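Local structure of polysaccharide deacetylase-like protein (4V33) at residues V144-Y149 with F320-K325; H216-L221 with G257-Q262; L185-W190 with T231-V236; T275-E280 with D307-A312; M174-L177 with G181-L184. The protein probably deacetylates polysaccharides, binds a zinc ion, and is one of two such proteins required for osmotic stability and cell shape in Bacillus anthracis. One frame throughout, in Å; residues are numbered along the deposited sequence.

Contact 1 of 5, residues V144-Y149 with F320-K325; sequences VPVLMY and FATTTK
Met-148 reaches toward Thr-324 as an almost straight rod that turns only at its end. Its CG is anti to the backbone N (chi1 176°), chi2 is also extended, and the bend at chi3 (57°) swings the terminal methyl round. Sulfur and methyl therefore both meet the same group: Met-148 SD lies 3.8 Å from Thr-324 CG2, and Met-148 CE lies 4.1 Å from it. The two side chains cross at a slant. Two residues earlier on each segment a methyl faces a methyl, with Val-146 CG1 at 4.2 Å from Thr-322 CG2. The nearest CA atoms, those of Met-148 and Thr-324, are 8.2 Å apart, too far for direct backbone pairing, and no hydrogen bond joins the segments. Each of the two strands pairs in parallel with strand 341-345, which lies between them in a curled sheet, consistent with the distorted beta/alpha barrel of this deacetylase family. Val-146, Met-148 and Thr-322 all touch Arg-343, which suggests that these side chains lie together over one side of the middle strand, and Met-148 comes within about 7 Å of the zinc ion. Thr-323 points away. Its OG1 accepts from Lys-325 N at 3.1 Å with an N-H...O angle of 156°, forming an ST turn, and is also hydrogen-bonded to Met-341 O.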
# COMPACT_ATOMS: atom_id res chain seq x y z
N VAL A 144 5.01 -1.23 4.13
CA VAL A 144 4.33 -0.21 3.36
C VAL A 144 4.29 1.08 4.17
O VAL A 144 3.50 1.20 5.10
CB VAL A 144 2.88 -0.63 3.05
CG1 VAL A 144 2.18 0.42 2.22
CG2 VAL A 144 2.85 -1.99 2.32
N PRO A 145 5.18 2.03 3.84
CA PRO A 145 5.07 3.33 4.51
C PRO A 145 3.84 4.08 4.03
O PRO A 145 3.55 4.12 2.83
CB PRO A 145 6.35 4.07 4.10
CG PRO A 145 6.87 3.33 2.89
CD PRO A 145 6.33 1.93 2.94
N VAL A 146 3.13 4.67 4.98
CA VAL A 146 1.94 5.45 4.69
C VAL A 146 2.24 6.87 5.18
O VAL A 146 2.21 7.15 6.37
CB VAL A 146 0.70 4.87 5.39
CG1 VAL A 146 -0.54 5.70 5.05
CG2 VAL A 146 0.50 3.41 4.97
N LEU A 147 2.56 7.75 4.23
CA LEU A 147 2.95 9.13 4.56
C LEU A 147 1.76 9.97 4.96
O LEU A 147 0.68 9.85 4.37
CB LEU A 147 3.62 9.78 3.36
CG LEU A 147 4.95 9.16 2.92
CD1 LEU A 147 5.34 9.64 1.51
CD2 LEU A 147 6.03 9.56 3.91
N MET A 148 1.96 10.84 5.95
CA MET A 148 0.91 11.75 6.39
C MET A 148 1.35 13.21 6.21
O MET A 148 2.28 13.68 6.88
CB MET A 148 0.57 11.51 7.85
CG MET A 148 -0.46 12.51 8.39
SD MET A 148 -0.91 12.22 10.10
CE MET A 148 0.71 12.29 10.87
N TYR A 149 0.68 13.89 5.28
CA TYR A 149 0.81 15.33 5.09
C TYR A 149 -0.44 16.05 5.56
O TYR A 149 -1.50 15.44 5.71
CB TYR A 149 1.00 15.65 3.61
CG TYR A 149 2.32 15.20 3.02
CD1 TYR A 149 3.44 16.03 3.10
CD2 TYR A 149 2.45 13.98 2.38
CE1 TYR A 149 4.64 15.65 2.56
CE2 TYR A 149 3.66 13.59 1.83
CZ TYR A 149 4.75 14.43 1.92
OH TYR A 149 5.94 14.03 1.37
N PHE A 320 -10.53 0.37 5.83
CA PHE A 320 -9.18 0.83 6.19
C PHE A 320 -9.29 2.05 7.10
O PHE A 320 -10.13 2.92 6.88
CB PHE A 320 -8.37 1.23 4.95
CG PHE A 320 -8.21 0.11 3.97
CD1 PHE A 320 -7.22 -0.84 4.14
CD2 PHE A 320 -9.07 -0.01 2.88
CE1 PHE A 320 -7.08 -1.88 3.25
CE2 PHE A 320 -8.94 -1.05 1.98
CZ PHE A 320 -7.94 -1.99 2.16
N ALA A 321 -8.43 2.11 8.11
CA ALA A 321 -8.37 3.28 8.98
C ALA A 321 -6.94 3.51 9.41
O ALA A 321 -6.25 2.57 9.81
CB ALA A 321 -9.28 3.11 10.18
N THR A 322 -6.49 4.76 9.29
CA THR A 322 -5.12 5.12 9.66
C THR A 322 -5.07 5.94 10.94
O THR A 322 -5.95 6.77 11.21
CB THR A 322 -4.40 5.92 8.55
OG1 THR A 322 -5.27 6.95 8.06
CG2 THR A 322 -4.00 5.00 7.40
N THR A 323 -4.02 5.69 11.72
CA THR A 323 -3.79 6.38 12.98
C THR A 323 -2.65 7.38 12.80
O THR A 323 -2.22 7.64 11.68
CB THR A 323 -3.39 5.37 14.08
OG1 THR A 323 -2.06 4.89 13.83
CG2 THR A 323 -4.35 4.18 14.11
N THR A 324 -2.18 7.96 13.90
CA THR A 324 -0.96 8.75 13.83
C THR A 324 0.20 8.10 14.58
O THR A 324 1.20 8.75 14.86
CB THR A 324 -1.16 10.20 14.33
OG1 THR A 324 -1.59 10.19 15.70
CG2 THR A 324 -2.19 10.92 13.47
N LYS A 325 0.06 6.81 14.90
CA LYS A 325 1.16 6.09 15.53
C LYS A 325 2.29 6.00 14.51
O LYS A 325 2.05 5.66 13.35
CB LYS A 325 0.71 4.69 15.97
CG LYS A 325 1.75 3.93 16.76
CD LYS A 325 1.17 2.64 17.34
CE LYS A 325 2.25 1.82 18.03
NZ LYS A 325 1.68 0.60 18.69

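Contact 2 of 5, residues H216-L221 with G257-Q262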
# COMPACT_ATOMS: atom_id res chain seq x y z
N HIS A 216 -1.24 19.83 -8.19
CA HIS A 216 -0.50 20.41 -9.31
C HIS A 216 0.93 19.88 -9.39
O HIS A 216 1.45 19.67 -10.49
CB HIS A 216 -0.51 21.93 -9.21
CG HIS A 216 -1.88 22.52 -9.37
ND1 HIS A 216 -2.25 23.71 -8.77
CD2 HIS A 216 -2.96 22.10 -10.06
CE1 HIS A 216 -3.50 23.98 -9.08
NE2 HIS A 216 -3.96 23.02 -9.87
N VAL A 217 1.57 19.67 -8.25
CA VAL A 217 2.93 19.11 -8.23
C VAL A 217 2.91 17.69 -8.77
O VAL A 217 3.76 17.29 -9.57
CB VAL A 217 3.51 19.12 -6.80
CG1 VAL A 217 4.72 18.20 -6.70
CG2 VAL A 217 3.88 20.55 -6.39
N LEU A 218 1.92 16.90 -8.35
CA LEU A 218 1.80 15.54 -8.85
C LEU A 218 1.50 15.48 -10.36
O LEU A 218 2.03 14.62 -11.07
CB LEU A 218 0.76 14.75 -8.03
CG LEU A 218 1.16 14.50 -6.58
CD1 LEU A 218 0.01 13.81 -5.83
CD2 LEU A 218 2.45 13.67 -6.50
N GLN A 219 0.68 16.41 -10.85
CA GLN A 219 0.43 16.50 -12.29
C GLN A 219 1.72 16.81 -13.06
O GLN A 219 1.95 16.27 -14.14
CB GLN A 219 -0.59 17.59 -12.59
CG GLN A 219 -2.01 17.25 -12.22
CD GLN A 219 -2.97 18.34 -12.61
OE1 GLN A 219 -2.85 19.48 -12.14
NE2 GLN A 219 -3.90 18.03 -13.50
N LYS A 220 2.55 17.68 -12.49
CA LYS A 220 3.81 18.04 -13.12
C LYS A 220 4.75 16.85 -13.21
O LYS A 220 5.34 16.59 -14.26
CB LYS A 220 4.48 19.18 -12.35
CG LYS A 220 5.85 19.56 -12.88
CD LYS A 220 6.52 20.61 -12.01
CE LYS A 220 7.95 20.87 -12.48
NZ LYS A 220 8.64 21.86 -11.61
N LEU A 221 4.88 16.11 -12.11
CA LEU A 221 5.83 15.00 -12.05
C LEU A 221 5.36 13.79 -12.84
O LEU A 221 6.17 12.96 -13.27
CB LEU A 221 6.11 14.62 -10.59
CG LEU A 221 6.86 15.69 -9.79
CD1 LEU A 221 7.04 15.26 -8.33
CD2 LEU A 221 8.21 15.99 -10.43
N GLY A 257 -7.51 10.96 -12.14
CA GLY A 257 -7.00 9.64 -11.82
C GLY A 257 -5.95 9.65 -10.73
O GLY A 257 -5.46 8.60 -10.33
N ILE A 258 -5.59 10.84 -10.25
CA ILE A 258 -4.53 10.96 -9.25
C ILE A 258 -5.05 10.74 -7.83
O ILE A 258 -4.43 10.04 -7.04
CB ILE A 258 -3.77 12.31 -9.37
CG1 ILE A 258 -3.04 12.38 -10.72
CG2 ILE A 258 -2.76 12.47 -8.23
CD1 ILE A 258 -2.37 13.72 -10.98
N PHE A 259 -6.19 11.33 -7.49
CA PHE A 259 -6.65 11.26 -6.11
C PHE A 259 -7.73 10.24 -5.82
O PHE A 259 -8.67 10.07 -6.60
CB PHE A 259 -7.09 12.64 -5.61
CG PHE A 259 -5.95 13.48 -5.11
CD1 PHE A 259 -5.22 14.26 -5.98
CD2 PHE A 259 -5.60 13.46 -3.77
CE1 PHE A 259 -4.16 15.02 -5.53
CE2 PHE A 259 -4.54 14.22 -3.31
CZ PHE A 259 -3.82 15.01 -4.20
N SER A 260 -7.56 9.59 -4.68
CA SER A 260 -8.61 8.80 -4.07
C SER A 260 -9.15 9.64 -2.91
O SER A 260 -8.40 10.00 -2.00
CB SER A 260 -8.03 7.50 -3.53
OG SER A 260 -9.01 6.75 -2.84
N MET A 261 -10.43 9.98 -2.95
CA MET A 261 -11.01 10.89 -1.97
C MET A 261 -11.72 10.08 -0.90
O MET A 261 -12.71 9.40 -1.17
CB MET A 261 -11.99 11.85 -2.66
CG MET A 261 -12.48 13.00 -1.80
SD MET A 261 -11.20 14.23 -1.45
CE MET A 261 -10.41 14.26 -3.02
N GLN A 262 -11.18 10.13 0.31
CA GLN A 262 -11.64 9.28 1.39
C GLN A 262 -12.05 10.15 2.58
O GLN A 262 -12.05 11.37 2.48
CB GLN A 262 -10.55 8.26 1.75
CG GLN A 262 -10.13 7.39 0.55
CD GLN A 262 -11.28 6.53 0.03
OE1 GLN A 262 -12.11 6.06 0.81
NE2 GLN A 262 -11.35 6.35 -1.29
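Apolar contact between Leu-218 and Ile-258 carries most of this interface. Ile-258 meets the helix with both its branches: CG1 is anti to the carbonyl carbon (chi1 -64°), which leaves CG2 anti to the backbone N, and the two reach Gln-219 and Leu-218 respectively. Ile-258 CG2 packs at 3.9 Å from Leu-218 CD1 and at 4.2 Å from Leu-218 CB, while Ile-258 CD1 lies 3.8 Å from Gln-219 CG. The leucine and isoleucine chains are oblique to each other. Gln-219 takes part through its aliphatic CG, its chain crossing that of Ile-258 at about a right angle. Phe-259 adds a lighter touch: its CZ approaches Leu-218 CD1 to 4.3 Å at a slant to the ring. No hydrogen bond crosses between the segments; the polar bonds of Ser-260 and Gln-262 lie within and beyond their own strand. Gln-262 NE2 donates to Ser-260 OG at 2.8 Å with an angle of 153°, the acceptor lying slightly off the amide plane. Ser-260 OG is in addition hydrogen-bonded to Glu-188 OE2, and Gln-262 OE1 to Ile-297 N and Ala-298 N, which fixes the rotation of the buried amide. Gly-257 leaves helix 247-255 with positive phi (84°) and turns the chain into strand 259-263. That strand pairs with strand 230-234, the next after helix 211-221, while Leu-218 also rests on Met-174 of helix 167-179.

Contact 3 of 5, residues L185-W190 with T231-V236; sequences LTFERW and TEYMIV
Thr-186 and Phe-187, in the loop leaving strand 183-185, make a buried, water-bridged contact with Thr-231 and Tyr-233 of strand 230-234. Both strands pair with strand 199-206 and follow one another along the same edge of it, Leu-185 bonding through its backbone to Ile-200, and Thr-231 to Val-202 and Phe-204. No hydrogen bond joins the segments directly. Instead Thr-231 OG1 is held by two waters, each 2.8 Å from it; one donates to Leu-185 O at 2.8 Å and the other accepts from Phe-187 N at 2.9 Å. One hydroxyl thus links, through water, to two backbone groups of the loop. Thr-186 turns its methyl to the same oxygen, with CG2 at 3.7 Å from Thr-231 OG1. Its own hydroxyl, set between backbone N and carbonyl carbon (chi1 55°), donates to Glu-188 OE1 at 2.6 Å, nearly in line with the carboxylate C-O bond. The Phe-187 and Tyr-233 side chains meet at about a right angle, with Phe-187 CE2 at 3.4 Å from Tyr-233 OH. Tyr-233 OH also makes a weak hydrogen bond to Thr-322 OG1. Thr-231 CG2 sits 3.9 Å above the middle of one face of the Tyr-233 ring. Phe-187 also stacks on Phe-320, which Trp-190 meets too. Such an aromatic loop is consistent with a plug closing the beta/alpha-barrel end away from the zinc ligands Asp-206, His-264 and His-268.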
# COMPACT_ATOMS: atom_id res chain seq x y z
N LEU A 185 0.50 4.15 -4.32
CA LEU A 185 -0.75 3.42 -4.31
C LEU A 185 -1.81 4.15 -3.51
O LEU A 185 -1.51 5.03 -2.70
CB LEU A 185 -0.57 2.03 -3.68
CG LEU A 185 0.36 1.06 -4.40
CD1 LEU A 185 0.49 -0.22 -3.58
CD2 LEU A 185 -0.13 0.76 -5.81
N THR A 186 -3.06 3.77 -3.75
CA THR A 186 -4.19 4.18 -2.91
C THR A 186 -4.90 2.91 -2.47
O THR A 186 -4.58 1.82 -2.95
CB THR A 186 -5.16 5.12 -3.66
OG1 THR A 186 -5.61 4.50 -4.87
CG2 THR A 186 -4.47 6.43 -3.98
N PHE A 187 -5.89 3.01 -1.58
CA PHE A 187 -6.46 1.81 -0.98
C PHE A 187 -7.26 0.92 -1.93
O PHE A 187 -7.48 -0.25 -1.65
CB PHE A 187 -7.25 2.15 0.30
CG PHE A 187 -6.37 2.55 1.43
CD1 PHE A 187 -5.63 1.59 2.12
CD2 PHE A 187 -6.21 3.89 1.78
CE1 PHE A 187 -4.78 1.95 3.14
CE2 PHE A 187 -5.35 4.26 2.80
CZ PHE A 187 -4.63 3.29 3.49
N GLU A 188 -7.66 1.47 -3.07
CA GLU A 188 -8.27 0.66 -4.12
C GLU A 188 -7.32 -0.41 -4.65
O GLU A 188 -7.76 -1.41 -5.23
CB GLU A 188 -8.73 1.54 -5.29
CG GLU A 188 -9.81 2.53 -4.93
CD GLU A 188 -9.28 3.84 -4.37
OE1 GLU A 188 -8.05 3.95 -4.13
OE2 GLU A 188 -10.10 4.76 -4.18
N ARG A 189 -6.02 -0.22 -4.43
CA ARG A 189 -5.02 -1.19 -4.85
C ARG A 189 -4.32 -1.83 -3.67
O ARG A 189 -3.16 -2.22 -3.77
CB ARG A 189 -3.99 -0.54 -5.77
CG ARG A 189 -4.52 -0.21 -7.15
CD ARG A 189 -3.39 0.30 -8.03
NE ARG A 189 -2.45 -0.76 -8.38
CZ ARG A 189 -1.30 -0.55 -9.01
NH1 ARG A 189 -0.93 0.68 -9.35
NH2 ARG A 189 -0.51 -1.57 -9.32
N TRP A 190 -5.02 -1.95 -2.54
CA TRP A 190 -4.43 -2.60 -1.37
C TRP A 190 -3.96 -4.02 -1.71
O TRP A 190 -2.92 -4.48 -1.22
CB TRP A 190 -5.43 -2.67 -0.20
CG TRP A 190 -4.79 -3.23 1.02
CD1 TRP A 190 -5.03 -4.44 1.61
CD2 TRP A 190 -3.76 -2.61 1.78
NE1 TRP A 190 -4.21 -4.60 2.70
CE2 TRP A 190 -3.42 -3.49 2.83
CE3 TRP A 190 -3.08 -1.38 1.68
CZ2 TRP A 190 -2.44 -3.19 3.77
CZ3 TRP A 190 -2.11 -1.09 2.61
CH2 TRP A 190 -1.79 -1.99 3.64
N THR A 231 -4.04 9.77 -1.51
CA THR A 231 -5.32 9.74 -0.79
C THR A 231 -5.52 11.07 -0.07
O THR A 231 -4.62 11.56 0.61
CB THR A 231 -5.32 8.62 0.25
OG1 THR A 231 -5.18 7.35 -0.42
CG2 THR A 231 -6.61 8.62 1.06
N GLU A 232 -6.71 11.65 -0.21
CA GLU A 232 -7.08 12.83 0.53
C GLU A 232 -8.16 12.41 1.51
O GLU A 232 -9.18 11.86 1.10
CB GLU A 232 -7.66 13.90 -0.41
CG GLU A 232 -8.19 15.14 0.31
CD GLU A 232 -7.08 15.98 0.89
OE1 GLU A 232 -6.25 16.47 0.08
OE2 GLU A 232 -7.02 16.13 2.13
N TYR A 233 -7.93 12.65 2.80
CA TYR A 233 -8.95 12.37 3.80
C TYR A 233 -9.69 13.66 4.10
O TYR A 233 -9.18 14.54 4.79
CB TYR A 233 -8.31 11.84 5.07
CG TYR A 233 -7.63 10.48 5.00
CD1 TYR A 233 -8.37 9.31 4.90
CD2 TYR A 233 -6.24 10.38 5.11
CE1 TYR A 233 -7.74 8.06 4.89
CE2 TYR A 233 -5.61 9.14 5.10
CZ TYR A 233 -6.37 7.99 5.01
OH TYR A 233 -5.74 6.77 5.02
N MET A 234 -10.91 13.77 3.57
CA MET A 234 -11.67 15.02 3.59
C MET A 234 -12.55 15.13 4.83
O MET A 234 -13.29 14.20 5.15
CB MET A 234 -12.57 15.04 2.34
CG MET A 234 -13.42 16.30 2.19
SD MET A 234 -12.41 17.63 1.51
CE MET A 234 -12.95 19.02 2.52
N ILE A 235 -12.47 16.27 5.52
CA ILE A 235 -13.47 16.58 6.55
C ILE A 235 -14.74 16.90 5.77
O ILE A 235 -14.82 17.94 5.12
CB ILE A 235 -13.04 17.77 7.43
CG1 ILE A 235 -11.79 17.38 8.24
CG2 ILE A 235 -14.18 18.16 8.39
CD1 ILE A 235 -11.09 18.59 8.87
N VAL A 236 -15.71 16.00 5.79
CA VAL A 236 -16.75 16.03 4.76
C VAL A 236 -17.64 17.28 4.84
O VAL A 236 -18.03 17.84 3.82
CB VAL A 236 -17.56 14.71 4.74
CG1 VAL A 236 -18.64 14.76 3.67
CG2 VAL A 236 -16.62 13.52 4.50
O HOH W 1 -2.49 6.84 -0.75
O HOH W 2 -7.24 5.49 -0.87

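Contact 4 of 5, residues T275-E280 with D307-A312; sequences TNYEEE and DDKVVA
Two helix beginnings face each other here, the CA atoms of Tyr-277 and Val-310 standing 8.8 Å apart, with each N-cap residue (Asn-276 and Asp-307) inside its segment. Tyr-277 spans the gap. Its CG lies beside the backbone N (chi1 -70°), which sends the ring toward the other helix. There it crosses Lys-309 obliquely, with Tyr-277 CE2 at 4.0 Å from Lys-309 CE, and meets Val-310 roughly at a right angle, with Tyr-277 OH at 4.1 Å from Val-310 CG2. The phenol oxygen is hydrogen-bonded to Leu-271 O, which secures the far end of the ring. Lys-309 bends at chi2 (76°), carrying its CE over to the ring while NZ forms a salt bridge to Glu-313 of its own helix. These are van der Waals contacts, and no hydrogen bond passes between the segments. Each helix start is organised differently. Asp-307 OD1 accepts from Val-310 N at 2.9 Å and 163°, almost in line with its C-O bond. Asn-276 makes no capping bond; its ND2 donates to Glu-279 OE1 at 3.2 Å. That OE1 lies in the amide plane of Asn-276, but the amide approaches it from above the carboxylate plane. Asp-307 is thus a classical side-chain N-cap, in a contact that joins helices 277-292 and 308-315, consistent with neighbouring outer helices of a beta/alpha barrel.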
# COMPACT_ATOMS: atom_id res chain seq x y z
N THR A 275 -20.78 10.33 20.53
CA THR A 275 -21.74 9.23 20.49
C THR A 275 -22.44 9.12 19.14
O THR A 275 -23.11 8.11 18.87
CB THR A 275 -22.83 9.35 21.57
OG1 THR A 275 -23.64 10.50 21.30
CG2 THR A 275 -22.24 9.45 22.97
N ASN A 276 -22.30 10.14 18.31
CA ASN A 276 -23.00 10.15 17.02
C ASN A 276 -22.20 9.48 15.91
O ASN A 276 -21.80 10.11 14.92
CB ASN A 276 -23.49 11.56 16.64
CG ASN A 276 -22.37 12.57 16.51
OD1 ASN A 276 -21.37 12.52 17.23
ND2 ASN A 276 -22.53 13.51 15.58
N TYR A 277 -21.96 8.19 16.09
CA TYR A 277 -21.10 7.46 15.16
C TYR A 277 -21.70 7.35 13.76
O TYR A 277 -20.98 7.42 12.78
CB TYR A 277 -20.72 6.09 15.74
CG TYR A 277 -19.77 6.20 16.92
CD1 TYR A 277 -18.47 6.64 16.74
CD2 TYR A 277 -20.18 5.88 18.22
CE1 TYR A 277 -17.59 6.76 17.80
CE2 TYR A 277 -19.30 6.00 19.30
CZ TYR A 277 -18.00 6.44 19.07
OH TYR A 277 -17.10 6.57 20.12
N GLU A 278 -23.02 7.19 13.67
CA GLU A 278 -23.62 7.12 12.34
C GLU A 278 -23.38 8.42 11.58
O GLU A 278 -22.98 8.41 10.42
CB GLU A 278 -25.11 6.78 12.40
CG GLU A 278 -25.38 5.35 12.82
CD GLU A 278 -26.79 4.89 12.51
OE1 GLU A 278 -27.46 5.52 11.67
OE2 GLU A 278 -27.22 3.90 13.13
N GLU A 279 -23.61 9.55 12.24
CA GLU A 279 -23.40 10.83 11.59
C GLU A 279 -21.93 11.05 11.21
O GLU A 279 -21.63 11.48 10.10
CB GLU A 279 -23.89 11.99 12.47
CG GLU A 279 -23.74 13.33 11.79
CD GLU A 279 -24.40 14.46 12.55
OE1 GLU A 279 -24.95 14.21 13.65
OE2 GLU A 279 -24.37 15.60 12.03
N GLU A 280 -21.01 10.75 12.12
CA GLU A 280 -19.60 11.06 11.89
C GLU A 280 -18.88 10.09 10.95
O GLU A 280 -17.95 10.48 10.24
CB GLU A 280 -18.85 11.13 13.21
CG GLU A 280 -19.16 12.38 14.02
CD GLU A 280 -18.60 13.67 13.39
OE1 GLU A 280 -17.75 13.63 12.47
OE2 GLU A 280 -19.04 14.75 13.84
N ASP A 307 -9.61 3.88 20.08
CA ASP A 307 -9.63 2.82 21.08
C ASP A 307 -10.45 1.67 20.51
O ASP A 307 -10.91 1.75 19.36
CB ASP A 307 -10.17 3.33 22.42
CG ASP A 307 -11.58 3.91 22.33
OD1 ASP A 307 -12.36 3.51 21.45
OD2 ASP A 307 -11.91 4.77 23.18
N ASP A 308 -10.63 0.60 21.27
CA ASP A 308 -11.32 -0.58 20.75
C ASP A 308 -12.76 -0.26 20.34
O ASP A 308 -13.25 -0.80 19.35
CB ASP A 308 -11.31 -1.72 21.77
CG ASP A 308 -9.95 -2.37 21.90
OD1 ASP A 308 -9.08 -2.13 21.04
OD2 ASP A 308 -9.75 -3.14 22.87
N LYS A 309 -13.43 0.60 21.10
CA LYS A 309 -14.79 1.01 20.78
C LYS A 309 -14.84 1.72 19.43
O LYS A 309 -15.72 1.45 18.61
CB LYS A 309 -15.35 1.92 21.87
CG LYS A 309 -16.63 2.65 21.49
CD LYS A 309 -17.83 1.74 21.53
CE LYS A 309 -19.10 2.45 21.08
NZ LYS A 309 -20.21 1.49 20.82
N VAL A 310 -13.91 2.63 19.20
CA VAL A 310 -13.84 3.37 17.94
C VAL A 310 -13.54 2.44 16.77
O VAL A 310 -14.14 2.58 15.71
CB VAL A 310 -12.81 4.52 18.00
CG1 VAL A 310 -12.61 5.16 16.62
CG2 VAL A 310 -13.27 5.57 19.01
N VAL A 311 -12.62 1.50 16.97
CA VAL A 311 -12.32 0.52 15.92
C VAL A 311 -13.56 -0.28 15.56
O VAL A 311 -13.86 -0.48 14.38
CB VAL A 311 -11.18 -0.45 16.32
CG1 VAL A 311 -11.03 -1.57 15.29
CG2 VAL A 311 -9.87 0.29 16.46
N ALA A 312 -14.30 -0.74 16.57
CA ALA A 312 -15.50 -1.52 16.31
C ALA A 312 -16.56 -0.72 15.54
O ALA A 312 -17.25 -1.27 14.67
CB ALA A 312 -16.06 -2.07 17.59

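Contact 5 of 5, residues M174-L177 with G181-L184. With ACT (acetate ion), chain E; EDO (1,2-ethanediol), chain G.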
# COMPACT_ATOMS: atom_id res chain seq x y z
N MET A 174 8.40 14.18 -3.48
CA MET A 174 7.78 13.37 -4.52
C MET A 174 8.78 13.01 -5.62
O MET A 174 8.74 11.90 -6.17
CB MET A 174 6.56 14.08 -5.10
CG MET A 174 5.45 14.30 -4.10
SD MET A 174 4.73 12.79 -3.38
CE MET A 174 5.55 12.73 -1.80
N LYS A 175 9.69 13.92 -5.93
CA LYS A 175 10.72 13.64 -6.92
C LYS A 175 11.63 12.52 -6.43
O LYS A 175 12.10 11.70 -7.23
CB LYS A 175 11.54 14.90 -7.24
CG LYS A 175 12.59 14.70 -8.33
CD LYS A 175 13.30 16.00 -8.65
CE LYS A 175 14.22 15.87 -9.85
NZ LYS A 175 15.40 15.00 -9.58
N TYR A 176 11.88 12.48 -5.13
CA TYR A 176 12.64 11.38 -4.56
C TYR A 176 11.94 10.04 -4.82
O TYR A 176 12.58 9.06 -5.21
CB TYR A 176 12.91 11.58 -3.06
CG TYR A 176 13.74 10.46 -2.46
CD1 TYR A 176 13.12 9.32 -1.96
CD2 TYR A 176 15.13 10.52 -2.44
CE1 TYR A 176 13.86 8.27 -1.45
CE2 TYR A 176 15.88 9.47 -1.92
CZ TYR A 176 15.23 8.35 -1.42
OH TYR A 176 15.97 7.30 -0.91
N LEU A 177 10.62 10.01 -4.62
CA LEU A 177 9.87 8.79 -4.90
C LEU A 177 9.99 8.41 -6.38
O LEU A 177 10.18 7.23 -6.73
CB LEU A 177 8.40 8.98 -4.51
CG LEU A 177 8.15 9.28 -3.03
CD1 LEU A 177 6.66 9.35 -2.75
CD2 LEU A 177 8.81 8.22 -2.16
N GLY A 181 12.13 4.67 -7.74
CA GLY A 181 11.37 3.51 -8.14
C GLY A 181 10.25 3.10 -7.20
O GLY A 181 9.84 1.95 -7.19
N TYR A 182 9.75 4.04 -6.40
CA TYR A 182 8.60 3.77 -5.55
C TYR A 182 7.33 3.64 -6.39
O TYR A 182 7.20 4.30 -7.42
CB TYR A 182 8.44 4.87 -4.50
CG TYR A 182 9.46 4.77 -3.39
CD1 TYR A 182 10.75 5.25 -3.56
CD2 TYR A 182 9.14 4.16 -2.18
CE1 TYR A 182 11.69 5.13 -2.55
CE2 TYR A 182 10.07 4.03 -1.17
CZ TYR A 182 11.34 4.53 -1.36
OH TYR A 182 12.28 4.41 -0.36
N THR A 183 6.40 2.80 -5.94
CA THR A 183 5.11 2.69 -6.58
C THR A 183 4.05 3.30 -5.66
O THR A 183 3.74 2.76 -4.59
CB THR A 183 4.73 1.22 -6.89
OG1 THR A 183 5.77 0.60 -7.66
CG2 THR A 183 3.42 1.16 -7.67
N LEU A 184 3.53 4.45 -6.07
CA LEU A 184 2.50 5.12 -5.27
C LEU A 184 1.17 4.39 -5.44
O LEU A 184 0.78 4.04 -6.56
CB LEU A 184 2.38 6.59 -5.68
CG LEU A 184 3.43 7.55 -5.10
CD1 LEU A 184 4.86 7.25 -5.55
CD2 LEU A 184 3.07 9.00 -5.44
C ACT E . 15.31 3.92 -1.54
O ACT E . 14.68 4.89 -1.05
OXT ACT E . 14.65 2.87 -1.69
CH3 ACT E . 16.75 4.03 -1.93
C1 EDO G . 5.47 4.84 -10.33
O1 EDO G . 4.53 4.91 -11.40
C2 EDO G . 4.98 5.69 -9.16
O2 EDO G . 3.71 5.24 -8.71
O HOH W 3 8.93 5.79 -8.92
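Leu-177 packs over one face of the Tyr-182 ring, and this is the dense part of the contact. Leu-177 CD2 stands 3.9 Å from the ring centroid, 20° off the normal, a CH-pi approach with the methyl displaced toward the rim and 3.7 Å from Tyr-182 CG. The other branch meets the next inward-pointing residue, Leu-177 CD1 lying 3.9 Å from Leu-184 CD1. Both leucines also touch Ile-200 of strand 199-206, so the buried side continues into the sheet. Tyr-182 N donates to Leu-177 O at 3.2 Å and 153°, from five residues on, and the intervening Gly-181 has positive phi (75°). This is consistent with a Schellman motif ending helix 167-179, with its usual apolar contact between C3 and C'', here Leu-177 and Tyr-182, and Gly-181 at C'. A water also donates to Leu-177 O and to Tyr-182 O. The other side is looser and polar, its two tyrosines partly exposed. They share a single oblique approach, Tyr-176 CE1 to Tyr-182 CE1 at 4.0 Å. Tyr-176 CG, anti to the backbone N, sends its phenol out toward an acetate, one oxygen of which accepts from Tyr-176 OH at 2.7 Å and from Tyr-182 OH at 2.5 Å. Lys-198 NZ holds the acetate as well. An ethanediol O2 accepts from Leu-184 N; both molecules probably come from the crystallisation liquor.

Overall arrangement
After the N-terminal antiparallel sheet, whose strands enter none of the contacts, contact 1 opens at residues 144-149 and closes only at 320-325, so the other four nest within its loop. Contact 5 comes first, a short turn from helix 167-179 into strand 183-185, and contact 3 begins at the very next residue. Contacts 3 and 2 cross, since 216-221 lies between 185-190 and 231-236, and 257-262 follows; Gln-262 N bonds Glu-232 O where their strands pair. Contact 4 closes last before strand 320-326, on outer helices about 35 Å from contact 5, centre to centre. Contacts 1, 2, 3 and 5 all reach the parallel sheet.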